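PDB 4R03: DUF3836 domain-containing protein from Parabacteroides distasonis ATCC 8503, which is of unknown function but folds as a single-layer antiparallel beta-sheet of a kind thought to have evolved from beta-hairpin repeats. Local coordinates for residues 57-69 / 78-90. Residues are numbered along the deposited sequence; the frame is centred on the assembly and turned at random. Where two conformers were deposited one is given.
Sequences DEWVPFYQITYQY and TNYGMWDKKKKNF. With PO4 (phosphate ion), chain D.
Strands 58-69 and 75-84 form an antiparallel beta hairpin within the single-layer sheet, and Gln64 faces Gly81 as Thr66 faces Asn79 in its hydrogen-bonded pairs. Gln64 N gives to Gly81 O at 2.9 Å and Gly81 N returns a bond to Gln64 O; Thr66 and Asn79 exchange the same two bonds. Beyond them, Trp83 N reaches Phe62 O at 2.9 Å, next to the classic bulge where Phe62 and Tyr63 both face Ala49, and a water donates to both Phe62 O and Trp83 O.

On the face bearing Gln64, Phe90 folds back from the loop after the second strand, and its ring is sandwiched. Glycine suits position 81 because a beta carbon there would run into Phe90 O. Gln64 CB sits over the centre of one face, 3.5 Å from the ring centroid, while Trp83 CE3 covers the opposite face. With its CG anti to the backbone N (chi1 178°), Gln64 carries its amide across the same ring, the two planes 30° apart. Trp83 in turn receives Pro61 CG, a CH-pi contact 3.8 Å from the centroid of the six-membered ring; a rigid proline suits this flat indole. An alanine in place of Phe90 would probably open a gap between Gln64 and Trp83 and leave the glutamine side chain without the ring it lies across.

On the other face, Tyr80 CE2 lies over the Tyr63 ring, 3.5 Å from Tyr63 CG, and Ile65 CG1 meets the Tyr80 edge. Beta-branched Thr78 lays CG2 3.5 Å from Tyr67 CD2. Backbone bonds thus set the register, while Phe90 and its neighbours pack over part of one face and the tyrosines, Ile65 and Thr78 over the other, where Ile107 adds cover at Tyr67.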
loop_
_atom_site.group_PDB
_atom_site.type_symbol
_atom_site.label_atom_id
_atom_site.label_comp_id
_atom_site.label_asym_id
_atom_site.label_seq_id
_atom_site.Cartn_x
_atom_site.Cartn_y
_atom_site.Cartn_z
ATOM N N ASP A 57 17.976 6.171 6.688
ATOM C CA ASP A 57 16.711 6.476 7.490
ATOM C C ASP A 57 15.696 7.309 6.685
ATOM O O ASP A 57 15.414 8.490 6.954
ATOM C CB ASP A 57 16.977 7.149 8.848
ATOM C CG ASP A 57 17.407 6.176 9.900
ATOM O OD1 ASP A 57 17.712 5.021 9.564
ATOM O OD2 ASP A 57 17.511 6.667 11.053
ATOM N N GLU A 58 15.161 6.663 5.677
ATOM C CA GLU A 58 14.233 7.318 4.782
ATOM C C GLU A 58 13.273 6.263 4.190
ATOM O O GLU A 58 13.665 5.107 3.972
ATOM C CB GLU A 58 15.014 8.116 3.726
ATOM C CG GLU A 58 15.204 7.490 2.436
ATOM C CD GLU A 58 16.206 8.237 1.476
ATOM O OE1 GLU A 58 17.119 8.974 1.928
ATOM O OE2 GLU A 58 16.022 8.066 0.270
ATOM N N TRP A 59 12.068 6.704 3.908
ATOM C CA TRP A 59 11.134 5.904 3.137
ATOM C C TRP A 59 11.497 5.960 1.661
ATOM O O TRP A 59 11.663 7.068 1.094
ATOM C CB TRP A 59 9.724 6.444 3.354
ATOM C CG TRP A 59 9.165 6.241 4.726
ATOM C CD1 TRP A 59 8.839 7.226 5.609
ATOM C CD2 TRP A 59 8.829 5.015 5.359
ATOM N NE1 TRP A 59 8.361 6.684 6.769
ATOM C CE2 TRP A 59 8.333 5.327 6.650
ATOM C CE3 TRP A 59 8.916 3.671 4.990
ATOM C CZ2 TRP A 59 7.961 4.326 7.574
ATOM C CZ3 TRP A 59 8.516 2.683 5.923
ATOM C CH2 TRP A 59 8.028 3.047 7.176
ATOM N N VAL A 60 11.585 4.794 1.026
ATOM C CA VAL A 60 11.916 4.666 -0.387
ATOM C C VAL A 60 10.747 3.891 -1.048
ATOM O O VAL A 60 10.314 2.864 -0.526
ATOM C CB VAL A 60 13.196 3.888 -0.594
ATOM C CG1 VAL A 60 13.549 3.870 -2.048
ATOM C CG2 VAL A 60 14.319 4.546 0.202
ATOM N N PRO A 61 10.270 4.376 -2.196
ATOM C CA PRO A 61 9.179 3.645 -2.853
ATOM C C PRO A 61 9.548 2.221 -3.168
ATOM O O PRO A 61 10.715 1.922 -3.538
ATOM C CB PRO A 61 8.939 4.405 -4.161
ATOM C CG PRO A 61 9.713 5.589 -4.099
ATOM C CD PRO A 61 10.707 5.540 -2.962
ATOM N N PHE A 62 8.571 1.306 -3.020
ATOM C CA PHE A 62 8.740 -0.093 -3.208
ATOM C C PHE A 62 7.802 -0.665 -4.273
ATOM O O PHE A 62 8.261 -1.280 -5.244
ATOM C CB PHE A 62 8.608 -0.869 -1.870
ATOM C CG PHE A 62 8.967 -2.295 -1.989
ATOM C CD1 PHE A 62 10.216 -2.665 -2.459
ATOM C CD2 PHE A 62 8.077 -3.269 -1.683
ATOM C CE1 PHE A 62 10.567 -3.990 -2.619
ATOM C CE2 PHE A 62 8.421 -4.631 -1.844
ATOM C CZ PHE A 62 9.660 -4.972 -2.322
ATOM N N TYR A 63 6.501 -0.415 -4.135
ATOM C CA TYR A 63 5.520 -0.795 -5.158
ATOM C C TYR A 63 4.358 0.119 -5.161
ATOM O O TYR A 63 4.134 0.907 -4.231
ATOM C CB TYR A 63 5.076 -2.265 -5.049
ATOM C CG TYR A 63 4.193 -2.643 -3.850
ATOM C CD1 TYR A 63 2.887 -2.189 -3.786
ATOM C CD2 TYR A 63 4.658 -3.436 -2.843
ATOM C CE1 TYR A 63 2.014 -2.567 -2.718
ATOM C CE2 TYR A 63 3.783 -3.830 -1.769
ATOM C CZ TYR A 63 2.505 -3.375 -1.757
ATOM O OH TYR A 63 1.625 -3.678 -0.698
ATOM N N GLN A 64 3.562 0.029 -6.215
ATOM C CA GLN A 64 2.382 0.854 -6.416
ATOM C C GLN A 64 1.293 -0.043 -7.022
ATOM O O GLN A 64 1.567 -0.776 -7.981
ATOM C CB GLN A 64 2.632 2.001 -7.359
ATOM C CG GLN A 64 1.426 2.840 -7.634
ATOM C CD GLN A 64 1.693 3.915 -8.644
ATOM O OE1 GLN A 64 1.838 3.643 -9.850
ATOM N NE2 GLN A 64 1.747 5.142 -8.177
ATOM N N ILE A 65 0.084 -0.007 -6.456
ATOM C CA ILE A 65 -1.043 -0.727 -7.057
ATOM C C ILE A 65 -2.114 0.298 -7.401
ATOM O O ILE A 65 -2.385 1.233 -6.628
ATOM C CB ILE A 65 -1.591 -1.742 -6.061
ATOM C CG1 ILE A 65 -0.514 -2.695 -5.549
ATOM C CG2 ILE A 65 -2.840 -2.494 -6.650
ATOM C CD1 ILE A 65 -0.954 -3.682 -4.555
ATOM N N THR A 66 -2.724 0.154 -8.592
ATOM C CA THR A 66 -3.895 0.938 -8.955
ATOM C C THR A 66 -5.116 0.017 -9.110
ATOM O O THR A 66 -4.975 -1.172 -9.357
ATOM C CB THR A 66 -3.708 1.784 -10.220
ATOM O OG1 THR A 66 -3.352 0.921 -11.295
ATOM C CG2 THR A 66 -2.635 2.829 -10.036
ATOM N N TYR A 67 -6.264 0.583 -8.817
ATOM C CA TYR A 67 -7.543 -0.200 -8.652
ATOM C C TYR A 67 -8.606 0.373 -9.566
ATOM O O TYR A 67 -8.825 1.557 -9.610
ATOM C CB TYR A 67 -8.067 -0.163 -7.222
ATOM C CG TYR A 67 -7.058 -0.620 -6.218
ATOM C CD1 TYR A 67 -6.113 0.287 -5.695
ATOM C CD2 TYR A 67 -7.038 -1.917 -5.751
ATOM C CE1 TYR A 67 -5.148 -0.167 -4.782
ATOM C CE2 TYR A 67 -6.063 -2.382 -4.841
ATOM C CZ TYR A 67 -5.122 -1.484 -4.367
ATOM O OH TYR A 67 -4.228 -1.928 -3.455
ATOM N N GLN A 68 -9.254 -0.541 -10.312
ATOM C CA GLN A 68 -10.415 -0.217 -11.160
ATOM C C GLN A 68 -11.637 -1.076 -10.776
ATOM O O GLN A 68 -11.515 -2.239 -10.432
ATOM C CB GLN A 68 -10.040 -0.486 -12.591
ATOM C CG GLN A 68 -8.993 0.404 -13.120
ATOM C CD GLN A 68 -8.781 0.100 -14.584
ATOM O OE1 GLN A 68 -8.346 -1.005 -14.947
ATOM N NE2 GLN A 68 -9.138 1.054 -15.437
ATOM N N TYR A 69 -12.798 -0.413 -10.765
ATOM C CA TYR A 69 -14.049 -0.931 -10.231
ATOM C C TYR A 69 -15.089 -1.069 -11.362
ATOM O O TYR A 69 -15.142 -0.234 -12.254
ATOM C CB TYR A 69 -14.609 0.014 -9.163
ATOM C CG TYR A 69 -13.626 0.118 -8.005
ATOM C CD1 TYR A 69 -13.667 -0.782 -6.959
ATOM C CD2 TYR A 69 -12.648 1.115 -8.023
ATOM C CE1 TYR A 69 -12.738 -0.717 -5.921
ATOM C CE2 TYR A 69 -11.744 1.207 -6.958
ATOM C CZ TYR A 69 -11.776 0.276 -5.961
ATOM O OH TYR A 69 -10.858 0.315 -4.876
ATOM N N THR A 78 -6.810 -4.975 -10.353
ATOM C CA THR A 78 -5.605 -4.333 -9.780
ATOM C C THR A 78 -4.411 -4.473 -10.702
ATOM O O THR A 78 -4.221 -5.500 -11.358
ATOM C CB THR A 78 -5.242 -4.857 -8.379
ATOM O OG1 THR A 78 -4.660 -6.168 -8.461
ATOM C CG2 THR A 78 -6.502 -4.853 -7.483
ATOM N N ASN A 79 -3.627 -3.389 -10.775
ATOM C CA ASN A 79 -2.411 -3.336 -11.594
ATOM C C ASN A 79 -1.258 -2.929 -10.668
ATOM O O ASN A 79 -1.331 -1.862 -10.020
ATOM C CB ASN A 79 -2.554 -2.321 -12.673
ATOM C CG ASN A 79 -1.334 -2.284 -13.614
ATOM O OD1 ASN A 79 -0.497 -1.387 -13.545
ATOM N ND2 ASN A 79 -1.262 -3.257 -14.499
ATOM N N TYR A 80 -0.278 -3.804 -10.575
ATOM C CA TYR A 80 0.823 -3.677 -9.629
ATOM C C TYR A 80 2.096 -3.448 -10.414
ATOM O O TYR A 80 2.329 -4.095 -11.445
ATOM C CB TYR A 80 0.926 -4.980 -8.808
ATOM C CG TYR A 80 2.197 -5.238 -8.066
ATOM C CD1 TYR A 80 3.332 -5.778 -8.700
ATOM C CD2 TYR A 80 2.282 -5.046 -6.677
ATOM C CE1 TYR A 80 4.491 -6.035 -7.976
ATOM C CE2 TYR A 80 3.407 -5.313 -5.989
ATOM C CZ TYR A 80 4.507 -5.809 -6.623
ATOM O OH TYR A 80 5.680 -6.106 -5.940
ATOM N N GLY A 81 2.972 -2.609 -9.880
ATOM C CA GLY A 81 4.323 -2.441 -10.429
ATOM C C GLY A 81 5.303 -2.122 -9.312
ATOM O O GLY A 81 4.901 -1.484 -8.349
HETATM N N MSE A 82 6.544 -2.601 -9.428
HETATM C CA MSE A 82 7.615 -2.319 -8.481
HETATM C C MSE A 82 8.393 -1.098 -8.930
HETATM O O MSE A 82 8.609 -0.851 -10.125
HETATM C CB MSE A 82 8.519 -3.521 -8.298
HETATM C CG MSE A 82 7.826 -4.607 -7.652
HETATM SE SE MSE A 82 8.978 -6.093 -7.311
HETATM C CE MSE A 82 10.611 -5.171 -7.024
ATOM N N TRP A 83 8.883 -0.354 -7.929
ATOM C CA TRP A 83 9.744 0.808 -8.185
ATOM C C TRP A 83 11.063 0.389 -8.843
ATOM O O TRP A 83 11.739 -0.498 -8.388
ATOM C CB TRP A 83 10.084 1.460 -6.845
ATOM C CG TRP A 83 10.903 2.700 -6.926
ATOM C CD1 TRP A 83 12.169 2.850 -6.441
ATOM C CD2 TRP A 83 10.498 3.969 -7.415
ATOM N NE1 TRP A 83 12.558 4.143 -6.593
ATOM C CE2 TRP A 83 11.583 4.857 -7.223
ATOM C CE3 TRP A 83 9.326 4.468 -7.978
ATOM C CZ2 TRP A 83 11.501 6.204 -7.562
ATOM C CZ3 TRP A 83 9.259 5.786 -8.340
ATOM C CH2 TRP A 83 10.371 6.653 -8.133
ATOM N N ASP A 84 11.357 1.076 -9.924
ATOM C CA ASP A 84 12.627 0.961 -10.652
ATOM C C ASP A 84 13.480 2.187 -10.261
ATOM O O ASP A 84 13.127 3.309 -10.579
ATOM C CB ASP A 84 12.340 0.948 -12.148
ATOM C CG ASP A 84 13.578 0.730 -12.963
ATOM O OD1 ASP A 84 14.591 1.366 -12.656
ATOM O OD2 ASP A 84 13.507 -0.118 -13.868
ATOM N N LYS A 85 14.502 1.932 -9.480
ATOM C CA LYS A 85 15.331 2.997 -8.868
ATOM C C LYS A 85 16.121 3.819 -9.898
ATOM O O LYS A 85 16.489 4.944 -9.610
ATOM C CB LYS A 85 16.252 2.381 -7.818
ATOM C CG LYS A 85 17.229 1.308 -8.400
ATOM C CD LYS A 85 18.652 1.735 -8.452
ATOM C CE LYS A 85 19.542 0.546 -8.804
ATOM N NZ LYS A 85 20.848 1.025 -9.127
ATOM N N LYS A 86 16.316 3.275 -11.095
ATOM C CA LYS A 86 16.968 4.035 -12.170
ATOM C C LYS A 86 15.967 4.878 -12.953
ATOM O O LYS A 86 16.156 6.081 -13.148
ATOM C CB LYS A 86 17.719 3.062 -13.087
ATOM C CG LYS A 86 18.780 3.713 -13.946
ATOM C CD LYS A 86 19.592 2.654 -14.680
ATOM C CE LYS A 86 20.378 3.262 -15.855
ATOM N NZ LYS A 86 20.608 2.232 -16.934
ATOM N N LYS A 87 14.874 4.259 -13.386
ATOM C CA LYS A 87 13.827 4.949 -14.132
ATOM C C LYS A 87 12.905 5.883 -13.350
ATOM O O LYS A 87 12.218 6.754 -13.909
ATOM C CB LYS A 87 12.998 3.892 -14.881
ATOM C CG LYS A 87 13.811 3.096 -15.886
ATOM C CD LYS A 87 12.953 2.109 -16.687
ATOM C CE LYS A 87 13.835 1.051 -17.375
ATOM N NZ LYS A 87 13.024 -0.094 -17.921
ATOM N N LYS A 88 12.854 5.711 -12.018
ATOM C CA LYS A 88 12.021 6.522 -11.169
ATOM C C LYS A 88 10.536 6.392 -11.534
ATOM O O LYS A 88 9.787 7.360 -11.495
ATOM C CB LYS A 88 12.475 7.991 -11.139
ATOM C CG LYS A 88 13.984 8.164 -10.886
ATOM C CD LYS A 88 14.385 7.574 -9.579
ATOM C CE LYS A 88 15.875 7.933 -9.221
ATOM N NZ LYS A 88 16.342 7.174 -8.058
ATOM N N ASN A 89 10.143 5.143 -11.743
ATOM C CA ASN A 89 8.752 4.820 -11.958
ATOM C C ASN A 89 8.469 3.421 -11.456
ATOM O O ASN A 89 9.359 2.732 -10.915
ATOM C CB ASN A 89 8.390 5.009 -13.427
ATOM C CG ASN A 89 9.103 4.033 -14.340
ATOM O OD1 ASN A 89 9.621 2.978 -13.978
ATOM N ND2 ASN A 89 9.194 4.452 -15.592
ATOM N N PHE A 90 7.210 3.001 -11.594
ATOM C CA PHE A 90 6.784 1.666 -11.138
ATOM C C PHE A 90 6.651 0.660 -12.293
ATOM O O PHE A 90 5.676 -0.086 -12.391
ATOM C CB PHE A 90 5.506 1.775 -10.312
ATOM C CG PHE A 90 5.684 2.569 -9.031
ATOM C CD1 PHE A 90 6.142 1.956 -7.877
ATOM C CD2 PHE A 90 5.379 3.915 -8.978
ATOM C CE1 PHE A 90 6.318 2.681 -6.698
ATOM C CE2 PHE A 90 5.532 4.644 -7.825
ATOM C CZ PHE A 90 5.995 3.996 -6.654
HETATM P P PO4 D . 6.860 7.949 9.860
HETATM O O1 PO4 D . 5.914 7.915 8.677
HETATM O O2 PO4 D . 8.228 7.808 9.310
HETATM O O3 PO4 D . 6.608 6.848 10.910
HETATM O O4 PO4 D . 6.678 9.269 10.574
HETATM O O HOH W 1 11.159 -1.884 -5.860
HETATM O O HOH W 2 -0.771 0.881 -12.077
#